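Local coordinates for endo alpha-1,4 polygalactosaminidase (Neosartorya fumigata, PDB 6OJ1), which cleaves alpha-1,4-linked galactosamine polymers from within the chain as a GH114 glycoside hydrolase, an activity that disrupts microbial biofilms, at residues A[70-75]-A[80-85]; A[161-166]-A[189-194]; A[263-266]-A[272-275]. All blocks are in the same frame, centred on the assembly; numbering follows the deposited sequence.

Contact 1 of 3, residues A[70-75]-A[80-85]; sequences STIAGL and RKVICY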
loop_
_atom_site.group_PDB
_atom_site.type_symbol
_atom_site.label_atom_id
_atom_site.label_comp_id
_atom_site.label_asym_id
_atom_site.label_seq_id
_atom_site.Cartn_x
_atom_site.Cartn_y
_atom_site.Cartn_z
ATOM N N SER A 70 -13.912 -15.158 3.666
ATOM C CA SER A 70 -13.672 -16.077 4.771
ATOM C C SER A 70 -12.257 -15.932 5.327
ATOM O O SER A 70 -12.038 -16.100 6.533
ATOM C CB SER A 70 -13.921 -17.511 4.302
ATOM O OG SER A 70 -13.402 -18.438 5.234
ATOM N N THR A 71 -11.283 -15.655 4.459
ATOM C CA THR A 71 -9.918 -15.424 4.923
ATOM C C THR A 71 -9.833 -14.150 5.752
ATOM O O THR A 71 -9.201 -14.128 6.816
ATOM C CB THR A 71 -8.967 -15.347 3.723
ATOM O OG1 THR A 71 -8.903 -16.633 3.082
ATOM C CG2 THR A 71 -7.568 -14.916 4.156
ATOM N N ILE A 72 -10.487 -13.089 5.286
ATOM C CA ILE A 72 -10.461 -11.811 5.992
ATOM C C ILE A 72 -11.161 -11.937 7.343
ATOM O O ILE A 72 -10.631 -11.524 8.381
ATOM C CB ILE A 72 -11.091 -10.722 5.104
ATOM C CG1 ILE A 72 -10.231 -10.527 3.852
ATOM C CG2 ILE A 72 -11.248 -9.397 5.873
ATOM C CD1 ILE A 72 -10.886 -9.671 2.779
ATOM N N ALA A 73 -12.350 -12.541 7.359
ATOM C CA ALA A 73 -13.052 -12.737 8.622
ATOM C C ALA A 73 -12.260 -13.638 9.567
ATOM O O ALA A 73 -12.267 -13.431 10.787
ATOM C CB ALA A 73 -14.440 -13.317 8.357
ATOM N N GLY A 74 -11.571 -14.641 9.020
ATOM C CA GLY A 74 -10.782 -15.528 9.864
ATOM C C GLY A 74 -9.657 -14.800 10.578
ATOM O O GLY A 74 -9.368 -15.076 11.748
ATOM N N LEU A 75 -9.006 -13.863 9.880
ATOM C CA LEU A 75 -7.999 -13.023 10.517
ATOM C C LEU A 75 -8.617 -12.169 11.618
ATOM O O LEU A 75 -8.064 -12.060 12.718
ATOM C CB LEU A 75 -7.309 -12.150 9.466
ATOM C CG LEU A 75 -6.300 -12.867 8.556
ATOM C CD1 LEU A 75 -5.933 -11.990 7.372
ATOM C CD2 LEU A 75 -5.040 -13.280 9.320
ATOM N N ARG A 80 -6.996 -9.837 14.493
ATOM C CA ARG A 80 -6.127 -9.069 13.623
ATOM C C ARG A 80 -6.939 -8.108 12.763
ATOM O O ARG A 80 -8.143 -8.277 12.566
ATOM C CB ARG A 80 -5.292 -10.009 12.761
ATOM C CG ARG A 80 -4.304 -10.751 13.635
ATOM C CD ARG A 80 -3.699 -11.926 12.951
ATOM N NE ARG A 80 -2.955 -12.738 13.911
ATOM C CZ ARG A 80 -2.354 -13.880 13.598
ATOM N NH1 ARG A 80 -2.424 -14.334 12.353
ATOM N NH2 ARG A 80 -1.695 -14.568 14.524
ATOM N N LYS A 81 -6.264 -7.074 12.278
ATOM C CA LYS A 81 -6.846 -6.146 11.324
ATOM C C LYS A 81 -6.346 -6.474 9.923
ATOM O O LYS A 81 -5.205 -6.907 9.738
ATOM C CB LYS A 81 -6.489 -4.704 11.690
ATOM C CG LYS A 81 -7.121 -4.194 13.006
ATOM C CD LYS A 81 -8.615 -3.900 12.850
ATOM C CE LYS A 81 -9.222 -3.300 14.123
ATOM N NZ LYS A 81 -9.268 -4.312 15.218
ATOM N N VAL A 82 -7.204 -6.256 8.923
ATOM C CA VAL A 82 -6.886 -6.611 7.544
ATOM C C VAL A 82 -6.918 -5.353 6.682
ATOM O O VAL A 82 -7.956 -4.681 6.578
ATOM C CB VAL A 82 -7.842 -7.677 6.987
ATOM C CG1 VAL A 82 -7.415 -8.067 5.569
ATOM C CG2 VAL A 82 -7.880 -8.899 7.903
ATOM N N ILE A 83 -5.783 -5.045 6.066
ATOM C CA ILE A 83 -5.665 -3.996 5.060
ATOM C C ILE A 83 -5.690 -4.687 3.710
ATOM O O ILE A 83 -4.995 -5.688 3.511
ATOM C CB ILE A 83 -4.363 -3.193 5.235
ATOM C CG1 ILE A 83 -4.358 -2.442 6.568
ATOM C CG2 ILE A 83 -4.165 -2.192 4.086
ATOM C CD1 ILE A 83 -3.022 -1.727 6.866
ATOM N N CYS A 84 -6.492 -4.167 2.786
ATOM C CA CYS A 84 -6.664 -4.781 1.479
ATOM C C CYS A 84 -5.934 -3.939 0.446
ATOM O O CYS A 84 -6.286 -2.769 0.215
ATOM C CB CYS A 84 -8.146 -4.921 1.147
ATOM S SG CYS A 84 -8.895 -6.172 2.237
ATOM N N TYR A 85 -4.910 -4.537 -0.146
ATOM C CA TYR A 85 -4.087 -3.910 -1.174
ATOM C C TYR A 85 -4.812 -3.917 -2.519
ATOM O O TYR A 85 -5.394 -4.927 -2.918
ATOM C CB TYR A 85 -2.756 -4.674 -1.289
ATOM C CG TYR A 85 -1.982 -4.339 -2.549
ATOM C CD1 TYR A 85 -2.220 -5.022 -3.744
ATOM C CD2 TYR A 85 -1.045 -3.317 -2.551
ATOM C CE1 TYR A 85 -1.538 -4.684 -4.923
ATOM C CE2 TYR A 85 -0.357 -2.984 -3.707
ATOM C CZ TYR A 85 -0.608 -3.668 -4.893
ATOM O OH TYR A 85 0.057 -3.327 -6.056
#
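V82 points from its strand toward the helix, and I72 and L75 close on it there, within the beta-alpha-beta unit formed by strand 59-63, helix 69-77 and strand 81-87 of the (beta/alpha)-barrel. The axes of segments 70-75 and 81-85 approach to 8.1 Å, at 145° between their directions, the return run expected when a helix leads back to the next parallel strand. Both I72 and L75 lie at about a right angle to the V82 side chain. I72 brings its CG2 branch, anti to the backbone N, to 4.0 Å from V82 CG2, while L75 approaches the same V82 methyl with CB and CD1, the CB at 3.7 Å from V82 CG2. Farther along the strand, I72 CD1 rests on the sulfur of C84, whose disulfide to C142 ties the strand to the loop between helix 124-140 and strand 144-148. At the other end R80 lies obliquely across L75; its chain runs extended, and its guanidinium receives L75 CD2 at the edge, near its plane, while NH1 bonds to the carbonyl of T53. The turn is closed by R80 N, which donates to L75 O at 3.0 Å, tilted 34° from the carbonyl plane.

Contact 2 of 3, residues A[161-166]-A[189-194]; sequences LTQADS and AGDIIP. With NAG (2-acetamido-2-deoxy-beta-D-glucopyranose), chain E.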
loop_
_atom_site.group_PDB
_atom_site.type_symbol
_atom_site.label_atom_id
_atom_site.label_comp_id
_atom_site.label_asym_id
_atom_site.label_seq_id
_atom_site.Cartn_x
_atom_site.Cartn_y
_atom_site.Cartn_z
ATOM N N LEU A 161 0.962 13.363 -15.713
ATOM C CA LEU A 161 0.485 13.341 -14.335
ATOM C C LEU A 161 1.325 14.246 -13.441
ATOM O O LEU A 161 2.551 14.329 -13.577
ATOM C CB LEU A 161 0.520 11.906 -13.792
ATOM C CG LEU A 161 -0.460 10.906 -14.401
ATOM C CD1 LEU A 161 -0.246 9.555 -13.741
ATOM C CD2 LEU A 161 -1.921 11.368 -14.255
ATOM N N THR A 162 0.660 14.917 -12.504
ATOM C CA THR A 162 1.301 15.878 -11.618
ATOM C C THR A 162 1.069 15.504 -10.157
ATOM O O THR A 162 0.204 14.694 -9.819
ATOM C CB THR A 162 0.755 17.294 -11.846
ATOM O OG1 THR A 162 -0.632 17.310 -11.477
ATOM C CG2 THR A 162 0.925 17.727 -13.305
ATOM N N GLN A 163 1.817 16.176 -9.279
ATOM C CA GLN A 163 1.582 16.025 -7.847
ATOM C C GLN A 163 0.164 16.431 -7.465
ATOM O O GLN A 163 -0.488 15.744 -6.669
ATOM C CB GLN A 163 2.618 16.833 -7.071
ATOM C CG GLN A 163 4.022 16.257 -7.193
ATOM C CD GLN A 163 5.009 16.935 -6.273
ATOM O OE1 GLN A 163 4.625 17.592 -5.305
ATOM N NE2 GLN A 163 6.289 16.803 -6.582
ATOM N N ALA A 164 -0.343 17.527 -8.040
ATOM C CA ALA A 164 -1.712 17.940 -7.744
ATOM C C ALA A 164 -2.719 16.876 -8.175
ATOM O O ALA A 164 -3.742 16.674 -7.510
ATOM C CB ALA A 164 -2.024 19.288 -8.414
ATOM N N ASP A 165 -2.451 16.186 -9.289
ATOM C CA ASP A 165 -3.344 15.106 -9.702
ATOM C C ASP A 165 -3.398 14.021 -8.634
ATOM O O ASP A 165 -4.477 13.530 -8.286
ATOM C CB ASP A 165 -2.894 14.496 -11.036
ATOM C CG ASP A 165 -3.087 15.420 -12.218
ATOM O OD1 ASP A 165 -3.983 16.294 -12.210
ATOM O OD2 ASP A 165 -2.333 15.245 -13.195
ATOM N N SER A 166 -2.237 13.648 -8.094
ATOM C CA SER A 166 -2.196 12.595 -7.083
ATOM C C SER A 166 -2.849 13.046 -5.788
ATOM O O SER A 166 -3.513 12.248 -5.114
ATOM C CB SER A 166 -0.748 12.178 -6.835
ATOM O OG SER A 166 -0.301 11.365 -7.903
ATOM N N ALA A 189 5.191 8.067 -2.289
ATOM C CA ALA A 189 4.694 9.394 -2.685
ATOM C C ALA A 189 5.027 10.455 -1.643
ATOM O O ALA A 189 4.198 11.305 -1.307
ATOM C CB ALA A 189 3.182 9.349 -2.949
ATOM N N GLY A 190 6.269 10.425 -1.143
ATOM C CA GLY A 190 6.652 11.310 -0.053
ATOM C C GLY A 190 6.446 12.793 -0.333
ATOM O O GLY A 190 6.199 13.572 0.594
ATOM N N ASP A 191 6.572 13.212 -1.600
ATOM C CA ASP A 191 6.472 14.640 -1.926
ATOM C C ASP A 191 5.103 15.226 -1.604
ATOM O O ASP A 191 5.001 16.442 -1.372
ATOM C CB ASP A 191 6.789 14.878 -3.401
ATOM C CG ASP A 191 8.251 14.678 -3.717
ATOM O OD1 ASP A 191 9.089 15.356 -3.088
ATOM O OD2 ASP A 191 8.566 13.836 -4.583
ATOM N N ILE A 192 4.043 14.412 -1.602
ATOM C CA ILE A 192 2.685 14.932 -1.406
ATOM C C ILE A 192 2.170 14.728 0.014
ATOM O O ILE A 192 1.005 15.050 0.291
ATOM C CB ILE A 192 1.670 14.347 -2.412
ATOM C CG1 ILE A 192 1.373 12.855 -2.163
ATOM C CG2 ILE A 192 2.133 14.570 -3.860
ATOM C CD1 ILE A 192 0.147 12.331 -2.936
ATOM N N ILE A 193 3.005 14.209 0.922
ATOM C CA ILE A 193 2.565 13.963 2.299
ATOM C C ILE A 193 1.826 15.154 2.913
ATOM O O ILE A 193 0.736 14.950 3.466
ATOM C CB ILE A 193 3.752 13.512 3.161
ATOM C CG1 ILE A 193 4.190 12.083 2.802
ATOM C CG2 ILE A 193 3.389 13.620 4.651
ATOM C CD1 ILE A 193 5.570 11.771 3.420
ATOM N N PRO A 194 2.358 16.388 2.888
ATOM C CA PRO A 194 1.668 17.492 3.578
ATOM C C PRO A 194 0.237 17.692 3.130
ATOM O O PRO A 194 -0.598 18.133 3.925
ATOM C CB PRO A 194 2.521 18.720 3.215
ATOM C CG PRO A 194 3.849 18.182 2.919
ATOM C CD PRO A 194 3.617 16.846 2.272
HETATM C C1 NAG E . -2.379 21.666 1.763
HETATM C C2 NAG E . -0.984 22.021 1.256
HETATM C C3 NAG E . 0.064 21.603 2.290
HETATM C C4 NAG E . -0.245 22.186 3.671
HETATM C C5 NAG E . -1.717 21.949 4.040
HETATM C C6 NAG E . -2.148 22.667 5.299
HETATM C C7 NAG E . -0.893 22.058 -1.200
HETATM C C8 NAG E . -0.566 21.292 -2.450
HETATM N N2 NAG E . -0.714 21.410 -0.040
HETATM O O3 NAG E . 1.345 22.027 1.836
HETATM O O4 NAG E . 0.454 21.447 4.669
HETATM O O5 NAG E . -2.615 22.356 2.995
HETATM O O6 NAG E . -1.848 21.890 6.450
HETATM O O7 NAG E . -1.305 23.210 -1.240
HETATM O O HOH W 1 5.899 18.731 -2.500
HETATM O O HOH W 2 2.983 18.532 -3.223
#
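Q163 and I192 meet through their aliphatic parts, the two side chains sliding past each other in opposite directions. Q163 CB sits 4.0 Å from I192 CG2, and one turn along the helix S166 CB lies 4.0 Å from I192 CD1, so I192 spans the two helix residues with its two methyl ends. Its CG1 stands between the backbone N and the carbonyl carbon (chi1 70°), which leaves CG2 for Q163 and sends CD1 on to S166. The hydroxyl of S166 takes no part in this packing: it bonds to the carbonyl of V150. Y153 comes against both Q163 and S166, and L186 of strand 183-187 against I192.

These residues join the start of helix 163-179, one of the helices around the (beta/alpha)-barrel, to the loop that follows strand 183-187, the strand into which that helix leads. The loop makes a short 3-10 turn at 190-192 before the weakly bonded start of helix 193-196.

The polar link between the segments runs through water. The Q163 amide lies nearly parallel to the D191 carboxylate, their planes 10° apart, but its NE2 comes against the methylene, 3.8 Å from D191 CB. At the oxygen end of the amide are two waters: one sits 2.7 Å from D191 O and also reaches Q163 OE1; the other, 2.8 Å from Q163 OE1, is only weakly bonded to D191 O.

Capping fixes the helix start that presents Q163. T162 and D165 form a capping box, in which D165 N donates to T162 OG1 at 3.1 Å and T162 N reaches D165 OD2 from above the carboxylate plane. Beyond the turn, the glycan sugar passes P194, whose CB is 3.7 Å from NAG O4.

Contact 3 of 3, residues A[263-266]-A[272-275]; sequences TVIK and NWVE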
loop_
_atom_site.group_PDB
_atom_site.type_symbol
_atom_site.label_atom_id
_atom_site.label_comp_id
_atom_site.label_asym_id
_atom_site.label_seq_id
_atom_site.Cartn_x
_atom_site.Cartn_y
_atom_site.Cartn_z
ATOM N N THR A 263 8.756 -2.176 10.658
ATOM C CA THR A 263 9.563 -2.687 9.562
ATOM C C THR A 263 9.286 -4.166 9.334
ATOM O O THR A 263 9.176 -4.944 10.287
ATOM C CB THR A 263 11.050 -2.461 9.839
ATOM O OG1 THR A 263 11.301 -1.050 9.958
ATOM C CG2 THR A 263 11.896 -3.034 8.705
ATOM N N VAL A 264 9.154 -4.541 8.058
ATOM C CA VAL A 264 9.253 -5.934 7.632
ATOM C C VAL A 264 10.377 -6.053 6.611
ATOM O O VAL A 264 10.560 -5.175 5.760
ATOM C CB VAL A 264 7.937 -6.479 7.036
ATOM C CG1 VAL A 264 6.926 -6.735 8.135
ATOM C CG2 VAL A 264 7.377 -5.524 5.963
ATOM N N ILE A 265 11.120 -7.150 6.694
ATOM C CA ILE A 265 12.078 -7.533 5.668
ATOM C C ILE A 265 11.407 -8.583 4.799
ATOM O O ILE A 265 10.913 -9.593 5.316
ATOM C CB ILE A 265 13.374 -8.057 6.308
ATOM C CG1 ILE A 265 14.058 -6.917 7.071
ATOM C CG2 ILE A 265 14.292 -8.648 5.273
ATOM C CD1 ILE A 265 14.986 -7.389 8.152
ATOM N N LYS A 266 11.343 -8.335 3.486
ATOM C CA LYS A 266 10.537 -9.159 2.591
ATOM C C LYS A 266 11.329 -9.512 1.337
ATOM O O LYS A 266 12.302 -8.841 0.978
ATOM C CB LYS A 266 9.223 -8.436 2.166
ATOM C CG LYS A 266 8.312 -8.033 3.311
ATOM C CD LYS A 266 7.659 -9.275 3.925
ATOM C CE LYS A 266 6.715 -9.966 2.936
ATOM N NZ LYS A 266 6.004 -11.088 3.642
ATOM N N ASN A 272 4.994 -15.073 1.323
ATOM C CA ASN A 272 4.815 -15.180 2.776
ATOM C C ASN A 272 6.071 -14.774 3.553
ATOM O O ASN A 272 5.969 -14.202 4.650
ATOM C CB ASN A 272 4.439 -16.619 3.180
ATOM C CG ASN A 272 2.939 -16.936 3.005
ATOM O OD1 ASN A 272 2.073 -16.107 3.267
ATOM N ND2 ASN A 272 2.646 -18.176 2.597
ATOM N N TRP A 273 7.257 -15.111 3.047
ATOM C CA TRP A 273 8.467 -15.026 3.867
ATOM C C TRP A 273 8.643 -13.632 4.453
ATOM O O TRP A 273 8.459 -12.632 3.762
ATOM C CB TRP A 273 9.706 -15.378 3.045
ATOM C CG TRP A 273 10.969 -15.228 3.837
ATOM C CD1 TRP A 273 11.507 -16.139 4.702
ATOM C CD2 TRP A 273 11.840 -14.092 3.855
ATOM N NE1 TRP A 273 12.675 -15.647 5.239
ATOM C CE2 TRP A 273 12.892 -14.388 4.743
ATOM C CE3 TRP A 273 11.824 -12.849 3.210
ATOM C CZ2 TRP A 273 13.928 -13.499 4.992
ATOM C CZ3 TRP A 273 12.857 -11.964 3.457
ATOM C CH2 TRP A 273 13.889 -12.286 4.346
ATOM N N VAL A 274 9.013 -13.565 5.733
ATOM C CA VAL A 274 9.221 -12.272 6.387
ATOM C C VAL A 274 10.197 -12.451 7.538
ATOM O O VAL A 274 10.226 -13.494 8.196
ATOM C CB VAL A 274 7.880 -11.656 6.868
ATOM C CG1 VAL A 274 7.165 -12.578 7.842
ATOM C CG2 VAL A 274 8.087 -10.284 7.498
ATOM N N GLU A 275 11.016 -11.428 7.773
ATOM C CA GLU A 275 11.793 -11.335 9.000
ATOM C C GLU A 275 11.496 -9.999 9.659
ATOM O O GLU A 275 11.133 -9.026 8.989
ATOM C CB GLU A 275 13.297 -11.480 8.751
ATOM C CG GLU A 275 13.721 -12.918 8.536
ATOM C CD GLU A 275 15.226 -13.091 8.515
ATOM O OE1 GLU A 275 15.669 -14.211 8.198
ATOM O OE2 GLU A 275 15.960 -12.119 8.818
#
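K266 curls back over V274 toward the carbonyl of W273, across the beta hairpin of strands 261-266 and 274-275, at the 274-275 edge of the barrel sheet. From CB the chain turns at chi2 (-71°) and again at chi3 (-65°), which folds CD over V274, 3.7 Å from its CG2. CE then passes the carbonyl of W273 at 3.3 Å from W273 O, and NZ bonds that same oxygen at 2.9 Å, standing well above the carbonyl plane. NZ bonds N272 O weakly and is also hydrogen-bonded to I44 O, its strongest partner, Q43 OE1 and N271 O. Next to the lysine the strands are held by the pair I265 and E275: I265 N donates to E275 O at 3.0 Å, and E275 N returns a bond in the plane of the I265 carbonyl. The indole of W273 lies alongside I265, its CH2 3.8 Å from I265 CG2, while its edge meets the backbone carbon of K266; K234 makes a cation-pi contact with it. V264 CG1 packs on V274 CG2. Neutral oxygens thus gather round one buried ammonium and probably stabilise it in place of water, and the lysine ties the run into strand 274-275 to strand 42-45.

Along the chain the three contacts follow one another without overlap: 70-75 with 80-85 first, then 161-166 with 189-194, then 263-266 with 272-275. Contacts 1 and 3 reach the same sheet, through its third strand (81-87) and its last two, 261-266 and 274-275; their centres are about 18 Å apart. Contact 2 lies across the chain's centre from both, with centres about 29 Å from contact 1 and about 28 Å from contact 3, where helix 163-179 and the loop after strand 183-187 meet. None touches another. They join helices, loops and strands of one (beta/alpha)-barrel at separate places, with the hairpin of contact 3 at the end of the sheet and linked through K266 to the first strand, 42-45.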